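Local coordinates for protein lipase (Rhizopus niveus, PDB 1LGY) that hydrolyses the ester bonds of triacylglycerols and of the partial glycerides derived from them, with a strong preference for positions 1 and 3, at residues E16-A21 and S259-N264; F173-P178 and Q197-K202; R203-H208 and T252-H257. One frame throughout, in Å; residues are numbered along the deposited sequence.

Contact 1 of 3, residues E16-A21 and S259-N264; sequences EFTKYA and SYFDIN
Phe261 reaches from a beta turn to helix 11-26 and lodges against Phe17, Thr18 and Ala21. Thr18 OG1 lies over one face of the Phe261 ring, toward its rim and 3.6 Å from CG, while the methyl of Ala21 meets the ring edge in its plane, with CB 3.8 Å from Phe261 CD2. At the ring tip, Phe17 CB is 3.6 Å from Phe261 CZ. Thr18 CA adds an off-centre CH-pi contact with the ring. Next to this, Thr18 CG2 packs on Ile263 CD1 at 3.8 Å, and Ala21 CB touches Tyr260 CB.

The turn presents Phe261 and Ile263 to the helix. It is of type I', running from Tyr260 to Ile263, with Phe261 at positive phi (55°) in its first corner, and it joins strands 259-260 and 263-264 as a tight hairpin. A hydrogen bond to Ile14 O ties the Thr18 hydroxyl back to its own helix while OG1 lies over the ring. The Tyr260 ring leads away from the helix, its OH bonding Asp204 OD2. The contact itself is van der Waals packing with a CH-pi component, which implies that the hairpin is seated on the N-terminal helix by shape and apolar burial.

Contact 2 of 3, residues F173-P178 and Q197-K202; sequences FTVGGP and QRTVHK
Phe173 and Gln197 lie side by side and point the same way from neighbouring parallel strands. The CD2-CE2 side of Phe173 approaches the CB-CG segment of Gln197 obliquely, with Phe173 CE2 3.8 Å from Gln197 CG, and the ring and amide planes are 38° apart. The glutamine chain bends at chi2 (-73°), which turns its amide away from strand 170-175. Two residues on, Val175 and Thr199 repeat the pairing on the same sheet face, with Val175 CG1 3.9 Å from Thr199 CB; the Thr199 hydroxyl is engaged by Ser223 OG.

Thr174 and Arg198 occupy the other face. Thr174 OG1 sits between its own backbone N and carbonyl carbon (chi1 72°), where it meets a water at 2.8 Å. That water accepts from Gly177 N and donates to Thr199 O at 2.7 Å. A second water links Gly177 O to Arg198 NH1, lying at the edge of the guanidinium in its plane.

Between the strands, Thr199 N donates to Thr174 O at 3.0 Å. Thr174 N donates to Gln197 O, and Gly176 N to Thr199 O. Thr199 O is thus gripped by a backbone N-H and a water. At Gly176, phi becomes positive and the chain leaves the sheet.

The two strands form a beta-alpha-beta crossover through helix 183-192, within the central sheet of the alpha/beta hydrolase fold. Strand 138-144 flanks them beyond Phe173, strand 221-227 beyond Arg198, and helix 11-26 covers the face carrying Phe173, Val175, Gln197 and Thr199.

Contact 3 of 3, residues R203-H208 and T252-H257; sequences RDIVPH and TSILDH
Asp204 OD2 is gripped by His257 ND1, 3.1 Å away on the syn side and somewhat out of the carboxylate plane, and by the hydroxyl of Tyr260. This is the Asp-His half of the catalytic triad; His257 NE2 is hydrogen-bonded in turn to the nucleophile Ser145. The carboxylate and imidazole planes are 40° apart, and the Asp204 side chain reaches the histidine because CG is anti to the backbone N (chi1 -174°). The second oxygen, Asp204 OD1, accepts from Val206 N at 3.3 Å from above the carboxylate plane, closing an Asx turn that helps fix the group's rotation. Val206 also covers a ring face, its CG2 3.4 Å from the centroid of His257 in a CH-pi contact.

The two backbones are laced beside the pair. Ser253 N donates to Arg203 O at 2.9 Å and Ile205 N to Ser253 O. Arg203 N donates to Asp256 OD2 at 2.9 Å on its anti side, tilted 30° out of the carboxylate plane; by similarity, Asp256 is also a calcium ligand. Ser253 OG accepts from Leu255 N in an ST turn that carries the chain toward His257. Apolar packing is tight where Ile205 and Thr252 cross at about a right angle, with CG2 to CG2 at 3.4 Å, while Thr252 OG1 is buried without a partner.

The loop 203-208 follows strand 196-201, and the loop 252-257 precedes strand 259-260. Helix 87-91 borders them through Ile90, against Val206, and Arg87, against Ile254; His257 additionally stacks on His144 and meets Phe86 edge-to-face.

How the contacts relate
Contacts 1 and 2 are buried, whereas contact 3 is only partly so and lies farthest from the centre of the chain. The chemistry shifts accordingly: apolar packing of a hairpin on a helix in contact 1, regular parallel-strand bonding in contact 2, and irregular loop bonds around a carboxylate-imidazole pair in contact 3. Along the chain, 203-208 follows directly on 197-202, and 252-257 leads, after one intervening residue, into 259-264. Tyr260 of contact 1 joins all three, since its OH, besides meeting contact 3, probably hydrogen-bonds His201 N of contact 2. The catalytic pair thus lies in loops that continue beyond the strands of the other two contacts.

Contact 1 of 3, residues E16-A21 and S259-N264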
loop_
_atom_site.group_PDB
_atom_site.type_symbol
_atom_site.label_atom_id
_atom_site.label_comp_id
_atom_site.label_asym_id
_atom_site.label_seq_id
_atom_site.Cartn_x
_atom_site.Cartn_y
_atom_site.Cartn_z
ATOM N N GLU A 16 -1.953 -4.904 -14.458
ATOM C CA GLU A 16 -1.804 -3.667 -13.721
ATOM C C GLU A 16 -1.481 -3.965 -12.278
ATOM O O GLU A 16 -0.580 -3.357 -11.732
ATOM C CB GLU A 16 -3.062 -2.849 -13.731
ATOM C CG GLU A 16 -2.750 -1.380 -14.020
ATOM C CD GLU A 16 -3.664 -0.347 -13.325
ATOM O OE1 GLU A 16 -4.832 -0.646 -12.993
ATOM O OE2 GLU A 16 -3.172 0.782 -13.121
ATOM N N PHE A 17 -2.210 -4.887 -11.658
ATOM C CA PHE A 17 -2.001 -5.276 -10.271
ATOM C C PHE A 17 -0.636 -5.948 -10.125
ATOM O O PHE A 17 -0.096 -5.999 -9.009
ATOM C CB PHE A 17 -3.083 -6.256 -9.844
ATOM C CG PHE A 17 -4.555 -5.799 -9.798
ATOM C CD1 PHE A 17 -4.937 -4.519 -9.383
ATOM C CD2 PHE A 17 -5.546 -6.717 -10.089
ATOM C CE1 PHE A 17 -6.285 -4.187 -9.255
ATOM C CE2 PHE A 17 -6.887 -6.393 -9.966
ATOM C CZ PHE A 17 -7.263 -5.131 -9.546
ATOM N N THR A 18 -0.042 -6.493 -11.220
ATOM C CA THR A 18 1.231 -7.147 -11.033
ATOM C C THR A 18 2.316 -6.099 -11.056
ATOM O O THR A 18 3.264 -6.213 -10.284
ATOM C CB THR A 18 1.550 -8.167 -12.097
ATOM O OG1 THR A 18 0.473 -9.081 -12.123
ATOM C CG2 THR A 18 2.818 -8.984 -11.771
ATOM N N LYS A 19 2.145 -5.038 -11.868
ATOM C CA LYS A 19 3.121 -3.972 -12.020
ATOM C C LYS A 19 3.364 -3.334 -10.692
ATOM O O LYS A 19 4.507 -3.048 -10.363
ATOM C CB LYS A 19 2.628 -2.898 -13.004
ATOM C CG LYS A 19 3.467 -1.649 -13.084
ATOM C CD LYS A 19 3.070 -1.019 -14.382
ATOM C CE LYS A 19 4.025 0.111 -14.748
ATOM N NZ LYS A 19 3.448 1.390 -14.383
ATOM N N TYR A 20 2.294 -3.174 -9.914
ATOM C CA TYR A 20 2.429 -2.540 -8.635
ATOM C C TYR A 20 2.886 -3.427 -7.517
ATOM O O TYR A 20 3.486 -2.916 -6.572
ATOM C CB TYR A 20 1.129 -1.895 -8.306
ATOM C CG TYR A 20 0.899 -0.777 -9.298
ATOM C CD1 TYR A 20 1.837 0.237 -9.433
ATOM C CD2 TYR A 20 -0.219 -0.787 -10.097
ATOM C CE1 TYR A 20 1.674 1.241 -10.373
ATOM C CE2 TYR A 20 -0.395 0.214 -11.034
ATOM C CZ TYR A 20 0.557 1.213 -11.163
ATOM O OH TYR A 20 0.391 2.196 -12.122
ATOM N N ALA A 21 2.671 -4.739 -7.583
ATOM C CA ALA A 21 3.237 -5.605 -6.599
ATOM C C ALA A 21 4.744 -5.596 -6.806
ATOM O O ALA A 21 5.509 -5.422 -5.868
ATOM C CB ALA A 21 2.680 -6.957 -6.821
ATOM N N SER A 259 4.795 -13.864 -1.372
ATOM C CA SER A 259 4.960 -13.762 -2.810
ATOM C C SER A 259 3.661 -13.302 -3.414
ATOM O O SER A 259 2.645 -13.684 -2.893
ATOM C CB SER A 259 5.320 -15.089 -3.436
ATOM O OG SER A 259 4.591 -16.105 -2.754
ATOM N N TYR A 260 3.621 -12.438 -4.431
ATOM C CA TYR A 260 2.372 -11.954 -4.992
ATOM C C TYR A 260 2.597 -12.039 -6.451
ATOM O O TYR A 260 3.508 -11.380 -6.925
ATOM C CB TYR A 260 2.074 -10.488 -4.730
ATOM C CG TYR A 260 1.150 -10.386 -3.542
ATOM C CD1 TYR A 260 1.644 -10.711 -2.276
ATOM C CD2 TYR A 260 -0.194 -10.021 -3.711
ATOM C CE1 TYR A 260 0.803 -10.686 -1.168
ATOM C CE2 TYR A 260 -1.039 -9.991 -2.603
ATOM C CZ TYR A 260 -0.513 -10.330 -1.354
ATOM O OH TYR A 260 -1.294 -10.336 -0.260
ATOM N N PHE A 261 1.776 -12.827 -7.140
ATOM C CA PHE A 261 1.883 -13.022 -8.568
ATOM C C PHE A 261 3.307 -13.500 -8.896
ATOM O O PHE A 261 3.923 -13.052 -9.879
ATOM C CB PHE A 261 1.631 -11.728 -9.312
ATOM C CG PHE A 261 0.386 -10.945 -8.997
ATOM C CD1 PHE A 261 -0.848 -11.375 -9.471
ATOM C CD2 PHE A 261 0.498 -9.749 -8.282
ATOM C CE1 PHE A 261 -1.973 -10.592 -9.229
ATOM C CE2 PHE A 261 -0.639 -8.984 -8.048
ATOM C CZ PHE A 261 -1.878 -9.397 -8.520
ATOM N N ASP A 262 3.822 -14.330 -7.961
ATOM C CA ASP A 262 5.160 -14.887 -7.980
ATOM C C ASP A 262 6.395 -14.004 -7.870
ATOM O O ASP A 262 7.523 -14.402 -8.200
ATOM C CB ASP A 262 5.273 -15.756 -9.224
ATOM C CG ASP A 262 4.407 -16.979 -9.070
ATOM O OD1 ASP A 262 4.461 -17.623 -8.016
ATOM O OD2 ASP A 262 3.662 -17.277 -10.001
ATOM N N ILE A 263 6.213 -12.785 -7.354
ATOM C CA ILE A 263 7.315 -11.856 -7.122
ATOM C C ILE A 263 7.662 -11.983 -5.634
ATOM O O ILE A 263 6.718 -11.933 -4.835
ATOM C CB ILE A 263 6.852 -10.432 -7.468
ATOM C CG1 ILE A 263 6.476 -10.281 -8.923
ATOM C CG2 ILE A 263 8.007 -9.505 -7.155
ATOM C CD1 ILE A 263 5.702 -9.011 -9.286
ATOM N N ASN A 264 8.911 -12.182 -5.170
ATOM C CA ASN A 264 9.156 -12.197 -3.730
ATOM C C ASN A 264 8.917 -10.804 -3.139
ATOM O O ASN A 264 9.374 -9.764 -3.637
ATOM C CB ASN A 264 10.592 -12.630 -3.408
ATOM C CG ASN A 264 11.033 -12.421 -1.970
ATOM O OD1 ASN A 264 11.784 -11.503 -1.708
ATOM N ND2 ASN A 264 10.636 -13.150 -0.949
#

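Contact 2 of 3, residues F173-P178 and Q197-K202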
loop_
_atom_site.group_PDB
_atom_site.type_symbol
_atom_site.label_atom_id
_atom_site.label_comp_id
_atom_site.label_asym_id
_atom_site.label_seq_id
_atom_site.Cartn_x
_atom_site.Cartn_y
_atom_site.Cartn_z
ATOM N N PHE A 173 -2.214 1.850 -4.339
ATOM C CA PHE A 173 -2.258 0.411 -4.588
ATOM C C PHE A 173 -1.624 -0.365 -3.468
ATOM O O PHE A 173 -0.523 0.029 -3.108
ATOM C CB PHE A 173 -1.502 0.062 -5.832
ATOM C CG PHE A 173 -2.286 0.311 -7.099
ATOM C CD1 PHE A 173 -2.361 1.594 -7.647
ATOM C CD2 PHE A 173 -2.873 -0.759 -7.760
ATOM C CE1 PHE A 173 -3.023 1.794 -8.868
ATOM C CE2 PHE A 173 -3.531 -0.546 -8.971
ATOM C CZ PHE A 173 -3.605 0.721 -9.523
ATOM N N THR A 174 -2.191 -1.391 -2.841
ATOM C CA THR A 174 -1.389 -2.138 -1.881
ATOM C C THR A 174 -1.483 -3.638 -2.094
ATOM O O THR A 174 -2.483 -4.139 -2.574
ATOM C CB THR A 174 -1.805 -1.828 -0.381
ATOM O OG1 THR A 174 -3.068 -2.437 -0.146
ATOM C CG2 THR A 174 -1.953 -0.356 -0.063
ATOM N N VAL A 175 -0.454 -4.415 -1.824
ATOM C CA VAL A 175 -0.596 -5.869 -1.815
ATOM C C VAL A 175 -0.339 -6.311 -0.361
ATOM O O VAL A 175 0.544 -5.750 0.228
ATOM C CB VAL A 175 0.424 -6.611 -2.762
ATOM C CG1 VAL A 175 0.074 -6.363 -4.201
ATOM C CG2 VAL A 175 1.834 -6.128 -2.552
ATOM N N GLY A 176 -1.069 -7.220 0.305
ATOM C CA GLY A 176 -0.759 -7.658 1.678
ATOM C C GLY A 176 -1.124 -6.670 2.788
ATOM O O GLY A 176 -0.817 -6.901 3.951
ATOM N N GLY A 177 -1.828 -5.577 2.498
ATOM C CA GLY A 177 -2.110 -4.547 3.476
ATOM C C GLY A 177 -2.969 -4.973 4.660
ATOM O O GLY A 177 -4.018 -5.571 4.478
ATOM N N PRO A 178 -2.566 -4.675 5.896
ATOM C CA PRO A 178 -3.389 -4.755 7.082
ATOM C C PRO A 178 -4.484 -3.733 7.099
ATOM O O PRO A 178 -4.400 -2.709 6.410
ATOM C CB PRO A 178 -2.440 -4.541 8.235
ATOM C CG PRO A 178 -1.348 -3.692 7.665
ATOM C CD PRO A 178 -1.195 -4.343 6.289
ATOM N N GLN A 197 -6.923 0.109 -4.585
ATOM C CA GLN A 197 -7.002 -1.263 -4.998
ATOM C C GLN A 197 -6.266 -2.141 -3.995
ATOM O O GLN A 197 -5.040 -2.088 -4.019
ATOM C CB GLN A 197 -6.344 -1.397 -6.333
ATOM C CG GLN A 197 -6.976 -0.666 -7.494
ATOM C CD GLN A 197 -8.269 -1.308 -7.948
ATOM O OE1 GLN A 197 -8.438 -2.535 -7.904
ATOM N NE2 GLN A 197 -9.200 -0.457 -8.393
ATOM N N ARG A 198 -6.923 -2.963 -3.135
ATOM C CA ARG A 198 -6.251 -3.833 -2.211
ATOM C C ARG A 198 -6.147 -5.244 -2.770
ATOM O O ARG A 198 -7.155 -5.955 -2.788
ATOM C CB ARG A 198 -6.974 -3.983 -0.872
ATOM C CG ARG A 198 -7.452 -2.727 -0.241
ATOM C CD ARG A 198 -8.142 -2.985 1.055
ATOM N NE ARG A 198 -9.402 -3.706 0.917
ATOM C CZ ARG A 198 -9.523 -4.998 1.291
ATOM N NH1 ARG A 198 -8.469 -5.664 1.790
ATOM N NH2 ARG A 198 -10.710 -5.625 1.245
ATOM N N THR A 199 -4.987 -5.686 -3.259
ATOM C CA THR A 199 -4.826 -7.074 -3.657
ATOM C C THR A 199 -4.447 -7.870 -2.421
ATOM O O THR A 199 -3.726 -7.364 -1.561
ATOM C CB THR A 199 -3.711 -7.299 -4.696
ATOM O OG1 THR A 199 -4.078 -6.673 -5.911
ATOM C CG2 THR A 199 -3.522 -8.789 -5.014
ATOM N N VAL A 200 -5.000 -9.086 -2.289
ATOM C CA VAL A 200 -4.610 -10.051 -1.259
ATOM C C VAL A 200 -4.517 -11.409 -1.956
ATOM O O VAL A 200 -5.345 -11.794 -2.770
ATOM C CB VAL A 200 -5.617 -10.123 -0.014
ATOM C CG1 VAL A 200 -6.783 -9.207 -0.241
ATOM C CG2 VAL A 200 -6.069 -11.557 0.294
ATOM N N HIS A 201 -3.453 -12.131 -1.588
ATOM C CA HIS A 201 -3.107 -13.390 -2.185
ATOM C C HIS A 201 -3.451 -14.557 -1.307
ATOM O O HIS A 201 -2.896 -14.803 -0.232
ATOM C CB HIS A 201 -1.628 -13.342 -2.483
ATOM C CG HIS A 201 -0.975 -14.631 -2.874
ATOM N ND1 HIS A 201 -0.992 -15.231 -4.043
ATOM C CD2 HIS A 201 -0.236 -15.383 -2.008
ATOM C CE1 HIS A 201 -0.283 -16.321 -3.906
ATOM N NE2 HIS A 201 0.163 -16.400 -2.677
ATOM N N LYS A 202 -4.383 -15.285 -1.908
ATOM C CA LYS A 202 -4.915 -16.503 -1.353
ATOM C C LYS A 202 -5.205 -16.351 0.158
ATOM O O LYS A 202 -5.944 -15.455 0.588
ATOM C CB LYS A 202 -3.892 -17.647 -1.697
ATOM C CG LYS A 202 -3.373 -17.690 -3.145
ATOM C CD LYS A 202 -2.791 -18.999 -3.733
ATOM C CE LYS A 202 -1.601 -19.598 -2.970
ATOM N NZ LYS A 202 -0.838 -20.583 -3.744
HETATM O O HOH W 1 -3.784 -5.138 0.001
HETATM O O HOH W 2 -5.754 -5.010 2.097
#

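Contact 3 of 3, residues R203-H208 and T252-H257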
loop_
_atom_site.group_PDB
_atom_site.type_symbol
_atom_site.label_atom_id
_atom_site.label_comp_id
_atom_site.label_asym_id
_atom_site.label_seq_id
_atom_site.Cartn_x
_atom_site.Cartn_y
_atom_site.Cartn_z
ATOM N N ARG A 203 -4.551 -17.169 0.977
ATOM C CA ARG A 203 -4.747 -17.201 2.405
ATOM C C ARG A 203 -3.878 -16.275 3.259
ATOM O O ARG A 203 -3.873 -16.417 4.479
ATOM C CB ARG A 203 -4.590 -18.677 2.787
ATOM C CG ARG A 203 -5.616 -19.596 2.113
ATOM C CD ARG A 203 -5.377 -21.032 2.558
ATOM N NE ARG A 203 -6.377 -21.997 2.114
ATOM C CZ ARG A 203 -7.686 -21.903 2.426
ATOM N NH1 ARG A 203 -8.152 -20.897 3.156
ATOM N NH2 ARG A 203 -8.569 -22.862 2.104
ATOM N N ASP A 204 -3.150 -15.300 2.680
ATOM C CA ASP A 204 -2.352 -14.294 3.395
ATOM C C ASP A 204 -3.137 -13.771 4.595
ATOM O O ASP A 204 -4.274 -13.351 4.402
ATOM C CB ASP A 204 -2.012 -13.128 2.431
ATOM C CG ASP A 204 -1.066 -12.034 2.915
ATOM O OD1 ASP A 204 -0.606 -12.086 4.039
ATOM O OD2 ASP A 204 -0.750 -11.112 2.173
ATOM N N ILE A 205 -2.526 -13.903 5.791
ATOM C CA ILE A 205 -3.048 -13.513 7.093
ATOM C C ILE A 205 -3.258 -12.016 7.249
ATOM O O ILE A 205 -4.197 -11.595 7.941
ATOM C CB ILE A 205 -2.157 -13.711 8.367
ATOM C CG1 ILE A 205 -1.291 -14.869 8.216
ATOM C CG2 ILE A 205 -3.043 -13.867 9.625
ATOM C CD1 ILE A 205 -0.644 -15.337 9.539
ATOM N N VAL A 206 -2.254 -11.262 6.758
ATOM C CA VAL A 206 -2.137 -9.856 7.110
ATOM C C VAL A 206 -3.306 -8.975 6.716
ATOM O O VAL A 206 -3.644 -8.159 7.578
ATOM C CB VAL A 206 -0.793 -9.323 6.551
ATOM C CG1 VAL A 206 -0.520 -7.900 7.053
ATOM C CG2 VAL A 206 0.362 -10.213 7.048
ATOM N N PRO A 207 -4.060 -9.076 5.606
ATOM C CA PRO A 207 -5.292 -8.293 5.411
ATOM C C PRO A 207 -6.445 -8.605 6.363
ATOM O O PRO A 207 -7.494 -7.954 6.345
ATOM C CB PRO A 207 -5.682 -8.508 3.977
ATOM C CG PRO A 207 -4.377 -8.871 3.344
ATOM C CD PRO A 207 -3.669 -9.731 4.378
ATOM N N HIS A 208 -6.204 -9.597 7.225
ATOM C CA HIS A 208 -7.167 -10.055 8.194
ATOM C C HIS A 208 -6.864 -9.590 9.600
ATOM O O HIS A 208 -7.628 -9.852 10.530
ATOM C CB HIS A 208 -7.210 -11.572 8.085
ATOM C CG HIS A 208 -7.778 -11.994 6.731
ATOM N ND1 HIS A 208 -8.977 -11.658 6.230
ATOM C CD2 HIS A 208 -7.134 -12.789 5.813
ATOM C CE1 HIS A 208 -9.082 -12.218 5.042
ATOM N NE2 HIS A 208 -7.971 -12.891 4.815
ATOM N N THR A 252 -5.827 -19.534 7.320
ATOM C CA THR A 252 -5.000 -18.380 7.015
ATOM C C THR A 252 -3.528 -18.771 7.190
ATOM O O THR A 252 -3.214 -19.704 7.942
ATOM C CB THR A 252 -5.602 -17.313 7.979
ATOM O OG1 THR A 252 -6.272 -16.323 7.197
ATOM C CG2 THR A 252 -4.582 -16.759 8.891
ATOM N N SER A 253 -2.615 -18.012 6.534
ATOM C CA SER A 253 -1.211 -18.373 6.403
ATOM C C SER A 253 -0.260 -17.217 6.224
ATOM O O SER A 253 -0.525 -16.345 5.415
ATOM C CB SER A 253 -1.052 -19.313 5.196
ATOM O OG SER A 253 0.317 -19.554 4.911
ATOM N N ILE A 254 0.880 -17.163 6.894
ATOM C CA ILE A 254 1.789 -16.045 6.672
ATOM C C ILE A 254 2.607 -16.256 5.430
ATOM O O ILE A 254 3.153 -15.312 4.857
ATOM C CB ILE A 254 2.724 -15.843 7.908
ATOM C CG1 ILE A 254 3.563 -14.595 7.718
ATOM C CG2 ILE A 254 3.586 -17.074 8.129
ATOM C CD1 ILE A 254 2.790 -13.273 7.896
ATOM N N LEU A 255 2.642 -17.510 4.975
ATOM C CA LEU A 255 3.461 -17.848 3.822
ATOM C C LEU A 255 2.923 -17.262 2.507
ATOM O O LEU A 255 3.662 -16.942 1.557
ATOM C CB LEU A 255 3.602 -19.406 3.833
ATOM C CG LEU A 255 4.629 -20.057 4.832
ATOM C CD1 LEU A 255 4.086 -20.127 6.251
ATOM C CD2 LEU A 255 4.875 -21.516 4.470
ATOM N N ASP A 256 1.621 -16.970 2.460
ATOM C CA ASP A 256 1.043 -16.425 1.244
ATOM C C ASP A 256 1.289 -14.932 1.220
ATOM O O ASP A 256 1.086 -14.261 0.214
ATOM C CB ASP A 256 -0.454 -16.726 1.198
ATOM C CG ASP A 256 -0.894 -18.190 1.111
ATOM O OD1 ASP A 256 -0.140 -19.067 1.535
ATOM O OD2 ASP A 256 -2.007 -18.474 0.654
ATOM N N HIS A 257 1.739 -14.374 2.347
ATOM C CA HIS A 257 2.153 -12.997 2.425
ATOM C C HIS A 257 3.431 -12.710 1.637
ATOM O O HIS A 257 3.661 -11.588 1.155
ATOM C CB HIS A 257 2.347 -12.731 3.848
ATOM C CG HIS A 257 2.467 -11.296 4.195
ATOM N ND1 HIS A 257 1.841 -10.307 3.606
ATOM C CD2 HIS A 257 3.264 -10.801 5.167
ATOM C CE1 HIS A 257 2.216 -9.199 4.166
ATOM N NE2 HIS A 257 3.071 -9.508 5.102
#